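Local structure of citrate lyase, subunit 1 (Methanosaeta concilii, 6HXI) at residues K353-V356 / M357-E361; N13-A16 / R17-E21; E157-A161 / L162-S166. The protein probably cleaves citrate, using ATP and coenzyme A, to give acetyl-CoA and oxaloacetate, and is seen here bound to citrate and coenzyme A. One frame throughout, in Å; residues are numbered along the deposited sequence.

Along the chain the order is interaction 2, interaction 3, interaction 1, and the first two lie near each other without touching, nearest atoms about 11 Å apart. Both belong to the ATP-grasp part of the chain, and both set side chains against helix 173-192: residues 13-21 from helix 8-18, residues 157-166 from the loop that leads from strand 149-154 into that helix. Interaction 1 lies on helix 348-361 in the citrate-binding part, on the opposite side of the chain's centre, its centre about 49 Å from that of interaction 2 and 58 Å from that of interaction 3. Two parts of one chain are thus sampled, each by contacts between residues close in sequence.

Interaction 1 (K353-V356 / M357-E361); sequences KGVV and MALEE
The carboxylate of E360 reaches back one helical turn to V356, its OE1 lying 3.6 Å from V356 CG1, while OE2 is engaged by R395 in a salt bridge. Backbone joins the same two residues: E360 N gives V356 O a hydrogen bond of 2.9 Å. One residue earlier on each side, V355 and L359 lie side by side and point the same way, CG1 of V355 meeting CD1 of L359 at 3.9 Å. All this belongs to the last turns of helix 348-361, which, with the short helix 363-368, makes the crossover from parallel strand 334-338 to its neighbour 371-376 in the citrate-binding part of the chain; V355 and A358 pack on helix 311-325, whereas V356 and L359 meet L392 of helix 382-396. On the more exposed flank M357 folds back toward K353 and crosses its chain at a slant. Its CG comes within 3.2 Å of K353 O, the carbonyl that M357 N also bonds at 3.1 Å. A bend about the CG-SD bond of M357 (chi3 141°) and another at the end of the lysine (chi4 -82°) bring the M357 methyl CE to 3.5 Å from K353 NZ.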
ATOM      1  N   LYS C 353       9.475 -42.998  13.960  1.00 44.03           N
ATOM      2  CA  LYS C 353       8.137 -42.418  14.091  1.00 45.70           C
ATOM      3  C   LYS C 353       7.163 -43.187  13.187  1.00 51.37           C
ATOM      4  O   LYS C 353       6.041 -43.439  13.607  1.00 54.01           O
ATOM      5  CB  LYS C 353       8.114 -40.912  13.763  1.00 47.75           C
ATOM      6  CG  LYS C 353       6.721 -40.298  13.848  1.00 58.04           C
ATOM      7  CD  LYS C 353       6.739 -38.809  14.077  1.00 77.00           C
ATOM      8  CE  LYS C 353       5.430 -38.332  14.669  1.00 91.87           C
ATOM      9  NZ  LYS C 353       4.380 -38.131  13.639  1.00103.66           N
ATOM     10  N   GLY C 354       7.625 -43.575  11.984  1.00 47.02           N
ATOM     11  CA  GLY C 354       6.870 -44.375  11.018  1.00 46.96           C
ATOM     12  C   GLY C 354       6.626 -45.795  11.521  1.00 48.93           C
ATOM     13  O   GLY C 354       5.516 -46.325  11.393  1.00 46.14           O
ATOM     14  N   VAL C 355       7.669 -46.400  12.128  1.00 45.59           N
ATOM     15  CA  VAL C 355       7.655 -47.747  12.730  1.00 46.24           C
ATOM     16  C   VAL C 355       6.659 -47.768  13.916  1.00 55.81           C
ATOM     17  O   VAL C 355       5.835 -48.677  13.999  1.00 58.06           O
ATOM     18  CB  VAL C 355       9.087 -48.208  13.148  1.00 47.52           C
ATOM     19  CG1 VAL C 355       9.052 -49.526  13.929  1.00 48.10           C
ATOM     20  CG2 VAL C 355      10.025 -48.305  11.939  1.00 45.32           C
ATOM     21  N   VAL C 356       6.736 -46.766  14.814  1.00 54.93           N
ATOM     22  CA  VAL C 356       5.845 -46.624  15.976  1.00 57.07           C
ATOM     23  C   VAL C 356       4.386 -46.495  15.514  1.00 62.93           C
ATOM     24  O   VAL C 356       3.539 -47.200  16.049  1.00 64.25           O
ATOM     25  CB  VAL C 356       6.301 -45.493  16.960  1.00 60.87           C
ATOM     26  CG1 VAL C 356       5.206 -45.112  17.957  1.00 62.33           C
ATOM     27  CG2 VAL C 356       7.572 -45.899  17.706  1.00 60.15           C
ATOM     28  N   MET C 357       4.110 -45.653  14.489  1.00 60.62           N
ATOM     29  CA  MET C 357       2.763 -45.449  13.921  1.00 62.59           C
ATOM     30  C   MET C 357       2.116 -46.739  13.399  1.00 66.70           C
ATOM     31  O   MET C 357       0.919 -46.959  13.619  1.00 65.83           O
ATOM     32  CB  MET C 357       2.787 -44.389  12.821  1.00 64.69           C
ATOM     33  CG  MET C 357       2.842 -42.991  13.366  1.00 69.62           C
ATOM     34  SD  MET C 357       3.046 -41.745  12.091  1.00 74.20           S
ATOM     35  CE  MET C 357       1.948 -40.465  12.784  1.00 72.74           C
ATOM     36  N   ALA C 358       2.919 -47.593  12.724  1.00 63.04           N
ATOM     37  CA  ALA C 358       2.446 -48.873  12.208  1.00 63.94           C
ATOM     38  C   ALA C 358       2.180 -49.844  13.353  1.00 67.85           C
ATOM     39  O   ALA C 358       1.115 -50.463  13.360  1.00 68.79           O
ATOM     40  CB  ALA C 358       3.444 -49.456  11.235  1.00 63.45           C
ATOM     41  N   LEU C 359       3.106 -49.926  14.351  1.00 62.35           N
ATOM     42  CA  LEU C 359       2.971 -50.796  15.527  1.00 63.20           C
ATOM     43  C   LEU C 359       1.730 -50.459  16.350  1.00 70.20           C
ATOM     44  O   LEU C 359       1.055 -51.379  16.820  1.00 70.81           O
ATOM     45  CB  LEU C 359       4.230 -50.791  16.406  1.00 62.14           C
ATOM     46  CG  LEU C 359       5.478 -51.471  15.832  1.00 65.15           C
ATOM     47  CD1 LEU C 359       6.714 -51.069  16.604  1.00 65.04           C
ATOM     48  CD2 LEU C 359       5.348 -52.979  15.824  1.00 65.77           C
ATOM     49  N   GLU C 360       1.405 -49.147  16.474  1.00 67.09           N
ATOM     50  CA  GLU C 360       0.208 -48.633  17.156  1.00 68.47           C
ATOM     51  C   GLU C 360      -1.049 -49.161  16.467  1.00 73.22           C
ATOM     52  O   GLU C 360      -1.990 -49.571  17.148  1.00 75.45           O
ATOM     53  CB  GLU C 360       0.186 -47.097  17.136  1.00 69.33           C
ATOM     54  CG  GLU C 360       0.868 -46.441  18.325  1.00 82.54           C
ATOM     55  CD  GLU C 360       0.990 -44.928  18.254  1.00115.01           C
ATOM     56  OE1 GLU C 360       1.694 -44.423  17.348  1.00103.61           O
ATOM     57  OE2 GLU C 360       0.423 -44.250  19.142  1.00120.57           O
ATOM     58  N   GLU C 361      -1.057 -49.151  15.115  1.00 67.56           N
ATOM     59  CA  GLU C 361      -2.177 -49.614  14.295  1.00 68.38           C
ATOM     60  C   GLU C 361      -2.391 -51.116  14.340  1.00 72.74           C
ATOM     61  O   GLU C 361      -3.534 -51.567  14.249  1.00 74.24           O
ATOM     62  CB  GLU C 361      -2.042 -49.127  12.847  1.00 68.76           C
ATOM     63  CG  GLU C 361      -2.866 -47.876  12.601  1.00 82.92           C
ATOM     64  CD  GLU C 361      -2.807 -47.323  11.193  1.00108.01           C
ATOM     65  OE1 GLU C 361      -3.156 -48.063  10.244  1.00101.04           O
ATOM     66  OE2 GLU C 361      -2.445 -46.132  11.043  1.00103.23           O
TER

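Interaction 2 (N13-A16 / R17-E21); sequences NLLA and RYLPE
A helix giving way to a 3-10 turn is the element here: L14 and L15, near the end of helix 8-18, meet Y18 and L19 one turn on, and P20 follows. Y18 N bonds L14 O at 2.8 Å and almost straight, the N-H...O angle being 172°. The next bond, from L19 N to L15 O, is looser in direction, with its donor above the carbonyl plane and an N-H...O angle of 145°. At the following step P20 has no N-H to offer, and its ring carbon CD sits 3.3 Å from A16 O instead. Among the side chains, L15 and L19 run side by side, CD1 of L15 lying 3.9 Å from both CB and CD2 of L19. Cutting L15 back to an alanine would take away CG and both methyls, and is likely to open a gap between L19 and F189. L14 approaches the tyrosine with one methyl, CD2, which is 4.1 Å from Y18 CD2 and CE2. R17, kinked about its CB-CG and CG-CD bonds (chi3 94°), folds against the same ring: Y18 CE2 stands 3.3 Å above the guanidinium plane, over its centre. The leucine side of the turn rests on helix 173-192, where L14, L15 and L19 all touch F189 and L15 also reaches L186; R17 and Y18 contact the loop residues S232 and R230.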
ATOM      1  N   ASN C  13      12.751 -60.399 -28.492  1.00 57.37           N
ATOM      2  CA  ASN C  13      11.899 -59.299 -28.946  1.00 57.68           C
ATOM      3  C   ASN C  13      12.712 -58.015 -29.009  1.00 60.39           C
ATOM      4  O   ASN C  13      12.585 -57.280 -29.996  1.00 60.60           O
ATOM      5  CB  ASN C  13      10.676 -59.120 -28.055  1.00 57.20           C
ATOM      6  CG  ASN C  13       9.385 -58.996 -28.823  1.00 88.88           C
ATOM      7  OD1 ASN C  13       9.246 -58.188 -29.755  1.00 87.60           O
ATOM      8  ND2 ASN C  13       8.408 -59.809 -28.456  1.00 82.28           N
ATOM      9  N   LEU C  14      13.583 -57.777 -27.979  1.00 54.70           N
ATOM     10  CA  LEU C  14      14.506 -56.632 -27.921  1.00 52.97           C
ATOM     11  C   LEU C  14      15.481 -56.732 -29.105  1.00 58.02           C
ATOM     12  O   LEU C  14      15.671 -55.757 -29.832  1.00 58.58           O
ATOM     13  CB  LEU C  14      15.289 -56.566 -26.581  1.00 50.42           C
ATOM     14  CG  LEU C  14      14.542 -56.033 -25.343  1.00 54.75           C
ATOM     15  CD1 LEU C  14      15.331 -56.275 -24.054  1.00 51.03           C
ATOM     16  CD2 LEU C  14      14.235 -54.567 -25.482  1.00 59.44           C
ATOM     17  N   LEU C  15      16.056 -57.928 -29.319  1.00 55.03           N
ATOM     18  CA  LEU C  15      16.980 -58.183 -30.420  1.00 54.61           C
ATOM     19  C   LEU C  15      16.301 -57.958 -31.776  1.00 59.45           C
ATOM     20  O   LEU C  15      16.900 -57.334 -32.652  1.00 61.54           O
ATOM     21  CB  LEU C  15      17.585 -59.596 -30.348  1.00 53.92           C
ATOM     22  CG  LEU C  15      18.826 -59.758 -31.213  1.00 57.08           C
ATOM     23  CD1 LEU C  15      20.024 -59.190 -30.530  1.00 55.08           C
ATOM     24  CD2 LEU C  15      19.071 -61.204 -31.567  1.00 59.57           C
ATOM     25  N   ALA C  16      15.062 -58.440 -31.935  1.00 54.28           N
ATOM     26  CA  ALA C  16      14.280 -58.289 -33.161  1.00 55.67           C
ATOM     27  C   ALA C  16      13.973 -56.820 -33.440  1.00 61.33           C
ATOM     28  O   ALA C  16      14.115 -56.382 -34.575  1.00 61.69           O
ATOM     29  CB  ALA C  16      12.997 -59.084 -33.065  1.00 57.83           C
ATOM     30  N   ARG C  17      13.643 -56.048 -32.390  1.00 59.27           N
ATOM     31  CA  ARG C  17      13.321 -54.631 -32.490  1.00 60.12           C
ATOM     32  C   ARG C  17      14.525 -53.715 -32.682  1.00 62.49           C
ATOM     33  O   ARG C  17      14.510 -52.896 -33.596  1.00 63.31           O
ATOM     34  CB  ARG C  17      12.491 -54.172 -31.268  1.00 60.79           C
ATOM     35  CG  ARG C  17      11.663 -52.908 -31.511  1.00 76.78           C
ATOM     36  CD  ARG C  17      10.297 -52.964 -30.845  1.00 87.98           C
ATOM     37  NE  ARG C  17      10.297 -52.344 -29.518  1.00 98.82           N
ATOM     38  CZ  ARG C  17      10.442 -53.006 -28.371  1.00105.39           C
ATOM     39  NH1 ARG C  17      10.614 -54.326 -28.373  1.00 94.83           N
ATOM     40  NH2 ARG C  17      10.421 -52.353 -27.216  1.00 73.80           N
ATOM     41  N   TYR C  18      15.540 -53.814 -31.817  1.00 57.56           N
ATOM     42  CA  TYR C  18      16.636 -52.842 -31.809  1.00 56.12           C
ATOM     43  C   TYR C  18      17.953 -53.287 -32.511  1.00 60.89           C
ATOM     44  O   TYR C  18      18.700 -52.403 -32.942  1.00 61.67           O
ATOM     45  CB  TYR C  18      16.878 -52.341 -30.365  1.00 53.74           C
ATOM     46  CG  TYR C  18      15.623 -51.696 -29.824  1.00 54.25           C
ATOM     47  CD1 TYR C  18      15.175 -50.473 -30.321  1.00 58.04           C
ATOM     48  CD2 TYR C  18      14.795 -52.376 -28.937  1.00 53.46           C
ATOM     49  CE1 TYR C  18      13.970 -49.916 -29.901  1.00 58.39           C
ATOM     50  CE2 TYR C  18      13.579 -51.835 -28.521  1.00 54.65           C
ATOM     51  CZ  TYR C  18      13.171 -50.600 -29.005  1.00 65.72           C
ATOM     52  OH  TYR C  18      11.976 -50.038 -28.608  1.00 72.19           O
ATOM     53  N   LEU C  19      18.194 -54.591 -32.736  1.00 57.89           N
ATOM     54  CA  LEU C  19      19.415 -54.977 -33.462  1.00 58.40           C
ATOM     55  C   LEU C  19      19.437 -54.503 -34.955  1.00 64.79           C
ATOM     56  O   LEU C  19      20.512 -54.077 -35.393  1.00 63.80           O
ATOM     57  CB  LEU C  19      19.759 -56.460 -33.350  1.00 57.99           C
ATOM     58  CG  LEU C  19      21.216 -56.815 -33.724  1.00 62.43           C
ATOM     59  CD1 LEU C  19      22.184 -56.503 -32.574  1.00 60.39           C
ATOM     60  CD2 LEU C  19      21.332 -58.272 -34.135  1.00 64.47           C
ATOM     61  N   PRO C  20      18.303 -54.465 -35.721  1.00 63.81           N
ATOM     62  CA  PRO C  20      18.367 -53.952 -37.109  1.00 66.36           C
ATOM     63  C   PRO C  20      18.732 -52.461 -37.270  1.00 72.92           C
ATOM     64  O   PRO C  20      18.739 -51.969 -38.396  1.00 75.69           O
ATOM     65  CB  PRO C  20      16.964 -54.244 -37.662  1.00 69.72           C
ATOM     66  CG  PRO C  20      16.372 -55.238 -36.751  1.00 72.40           C
ATOM     67  CD  PRO C  20      16.942 -54.945 -35.413  1.00 65.60           C
ATOM     68  N   GLU C  21      19.049 -51.759 -36.161  1.00 69.05           N
ATOM     69  CA  GLU C  21      19.448 -50.345 -36.105  1.00 69.89           C
ATOM     70  C   GLU C  21      20.972 -50.192 -36.150  1.00 74.24           C
ATOM     71  O   GLU C  21      21.475 -49.116 -36.464  1.00 75.75           O
ATOM     72  CB  GLU C  21      18.907 -49.682 -34.824  1.00 69.94           C
ATOM     73  CG  GLU C  21      17.435 -49.307 -34.906  1.00 79.93           C
ATOM     74  CD  GLU C  21      16.821 -48.696 -33.659  1.00 96.67           C
ATOM     75  OE1 GLU C  21      17.529 -47.969 -32.923  1.00 82.95           O
ATOM     76  OE2 GLU C  21      15.607 -48.911 -33.445  1.00 95.34           O
TER

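Interaction 3 (E157-A161 / L162-S166); sequences EGIDA and LDVGS
L162, I159 and A161 carry this contact, and its central bond runs from L162 N to I159 O at 2.9 Å. The donor stands well above the plane of the I159 carbonyl, 50° out of it, and the N-H...O angle is 149°, so the bond does not use a lone-pair direction. L162 backs up over the same carbonyl: its CB is 3.4 Å from I159 O. Its CG stands anti to its own carbonyl carbon, beside the backbone N (chi1 -57°), and this torsion together with a nearly extended chi2 sets one methyl, CD1, 4.1 Å from G158 O and the other, CD2, 4.0 Å from A161 O. A161, the third residue of the turn, lies against L162 through its carbonyl group and sets CB 3.5 Å from L162 N. That turn is a type I beta turn from I159 to L162, with D160 and A161 as its two central residues, and it reverses the chain in the loop between strand 149-154, an outer strand, within this chain, of the antiparallel sheet of the ATP-grasp part, and helix 173-192. G158, just before it, adopts a positive phi of the sort glycine accepts readily. D160 turns to helix 173-192, where its OD1 forms a salt bridge with R188. I159 also meets V164, five residues on: its CG1 and CD1 are each 4.1 Å from CG2 of V164, the two side chains crossing at an oblique angle. Both are buried between sheet and helix, I159 against V153, W187 and R188, V164 against I151, I183 and T184.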
ATOM      1  N   GLU C 157      37.347 -46.646 -24.773  1.00 57.40           N
ATOM      2  CA  GLU C 157      37.680 -46.764 -26.189  1.00 60.19           C
ATOM      3  C   GLU C 157      36.522 -47.253 -27.071  1.00 65.35           C
ATOM      4  O   GLU C 157      36.395 -46.793 -28.207  1.00 67.34           O
ATOM      5  CB  GLU C 157      38.935 -47.637 -26.395  1.00 62.74           C
ATOM      6  CG  GLU C 157      40.206 -47.001 -25.853  1.00 76.73           C
ATOM      7  CD  GLU C 157      41.382 -47.922 -25.583  1.00109.61           C
ATOM      8  OE1 GLU C 157      42.302 -47.494 -24.847  1.00104.45           O
ATOM      9  OE2 GLU C 157      41.395 -49.061 -26.106  1.00111.62           O
ATOM     10  N   GLY C 158      35.708 -48.178 -26.562  1.00 59.81           N
ATOM     11  CA  GLY C 158      34.590 -48.735 -27.322  1.00 58.32           C
ATOM     12  C   GLY C 158      35.009 -49.767 -28.355  1.00 61.83           C
ATOM     13  O   GLY C 158      36.186 -50.149 -28.418  1.00 61.28           O
ATOM     14  N   ILE C 159      34.034 -50.249 -29.162  1.00 58.90           N
ATOM     15  CA  ILE C 159      34.265 -51.287 -30.189  1.00 60.40           C
ATOM     16  C   ILE C 159      35.043 -50.763 -31.427  1.00 68.95           C
ATOM     17  O   ILE C 159      35.813 -51.525 -32.009  1.00 70.24           O
ATOM     18  CB  ILE C 159      32.936 -52.016 -30.586  1.00 61.85           C
ATOM     19  CG1 ILE C 159      33.179 -53.429 -31.138  1.00 62.13           C
ATOM     20  CG2 ILE C 159      32.045 -51.197 -31.540  1.00 62.66           C
ATOM     21  CD1 ILE C 159      33.143 -54.502 -30.145  1.00 65.03           C
ATOM     22  N   ASP C 160      34.832 -49.488 -31.825  1.00 68.84           N
ATOM     23  CA  ASP C 160      35.467 -48.849 -32.992  1.00 72.64           C
ATOM     24  C   ASP C 160      37.005 -48.857 -32.917  1.00 79.34           C
ATOM     25  O   ASP C 160      37.685 -48.869 -33.953  1.00 81.00           O
ATOM     26  CB  ASP C 160      34.940 -47.419 -33.174  1.00 75.79           C
ATOM     27  CG  ASP C 160      33.459 -47.316 -33.497  1.00 89.58           C
ATOM     28  OD1 ASP C 160      32.661 -48.083 -32.907  1.00 87.76           O
ATOM     29  OD2 ASP C 160      33.090 -46.433 -34.300  1.00100.98           O
ATOM     30  N   ALA C 161      37.541 -48.893 -31.678  1.00 75.48           N
ATOM     31  CA  ALA C 161      38.976 -48.958 -31.399  1.00 77.10           C
ATOM     32  C   ALA C 161      39.546 -50.377 -31.634  1.00 81.24           C
ATOM     33  O   ALA C 161      40.756 -50.578 -31.486  1.00 83.23           O
ATOM     34  CB  ALA C 161      39.234 -48.517 -29.965  1.00 76.69           C
ATOM     35  N   LEU C 162      38.682 -51.350 -32.014  1.00 75.40           N
ATOM     36  CA  LEU C 162      39.069 -52.749 -32.211  1.00 74.80           C
ATOM     37  C   LEU C 162      38.802 -53.331 -33.596  1.00 79.55           C
ATOM     38  O   LEU C 162      37.726 -53.131 -34.165  1.00 78.09           O
ATOM     39  CB  LEU C 162      38.366 -53.660 -31.176  1.00 71.83           C
ATOM     40  CG  LEU C 162      38.570 -53.372 -29.702  1.00 74.07           C
ATOM     41  CD1 LEU C 162      37.484 -54.021 -28.890  1.00 71.29           C
ATOM     42  CD2 LEU C 162      39.933 -53.834 -29.231  1.00 76.63           C
ATOM     43  N   ASP C 163      39.753 -54.146 -34.086  1.00 77.67           N
ATOM     44  CA  ASP C 163      39.597 -54.902 -35.322  1.00 78.07           C
ATOM     45  C   ASP C 163      39.078 -56.269 -34.874  1.00 79.42           C
ATOM     46  O   ASP C 163      39.869 -57.149 -34.510  1.00 79.72           O
ATOM     47  CB  ASP C 163      40.929 -55.023 -36.082  1.00 83.04           C
ATOM     48  CG  ASP C 163      40.898 -56.030 -37.226  1.00 97.42           C
ATOM     49  OD1 ASP C 163      40.145 -55.804 -38.197  1.00 99.29           O
ATOM     50  OD2 ASP C 163      41.599 -57.063 -37.127  1.00102.98           O
ATOM     51  N   VAL C 164      37.734 -56.413 -34.829  1.00 73.61           N
ATOM     52  CA  VAL C 164      37.024 -57.635 -34.416  1.00 71.69           C
ATOM     53  C   VAL C 164      37.336 -58.780 -35.386  1.00 77.17           C
ATOM     54  O   VAL C 164      37.400 -59.933 -34.959  1.00 77.21           O
ATOM     55  CB  VAL C 164      35.495 -57.407 -34.195  1.00 73.83           C
ATOM     56  CG1 VAL C 164      34.791 -58.695 -33.791  1.00 72.54           C
ATOM     57  CG2 VAL C 164      35.235 -56.323 -33.147  1.00 72.16           C
ATOM     58  N   GLY C 165      37.605 -58.430 -36.651  1.00 75.53           N
ATOM     59  CA  GLY C 165      38.000 -59.334 -37.727  1.00 77.49           C
ATOM     60  C   GLY C 165      38.887 -60.470 -37.272  1.00 83.04           C
ATOM     61  O   GLY C 165      38.575 -61.626 -37.556  1.00 82.78           O
ATOM     62  N   SER C 166      39.956 -60.151 -36.500  1.00 81.42           N
ATOM     63  CA  SER C 166      40.875 -61.124 -35.896  1.00 82.64           C
ATOM     64  C   SER C 166      40.119 -61.964 -34.822  1.00 86.07           C
ATOM     65  O   SER C 166      40.114 -61.681 -33.619  1.00 83.27           O
ATOM     66  CB  SER C 166      42.108 -60.429 -35.339  1.00 87.13           C
ATOM     67  OG  SER C 166      42.706 -59.639 -36.351  1.00 96.70           O
TER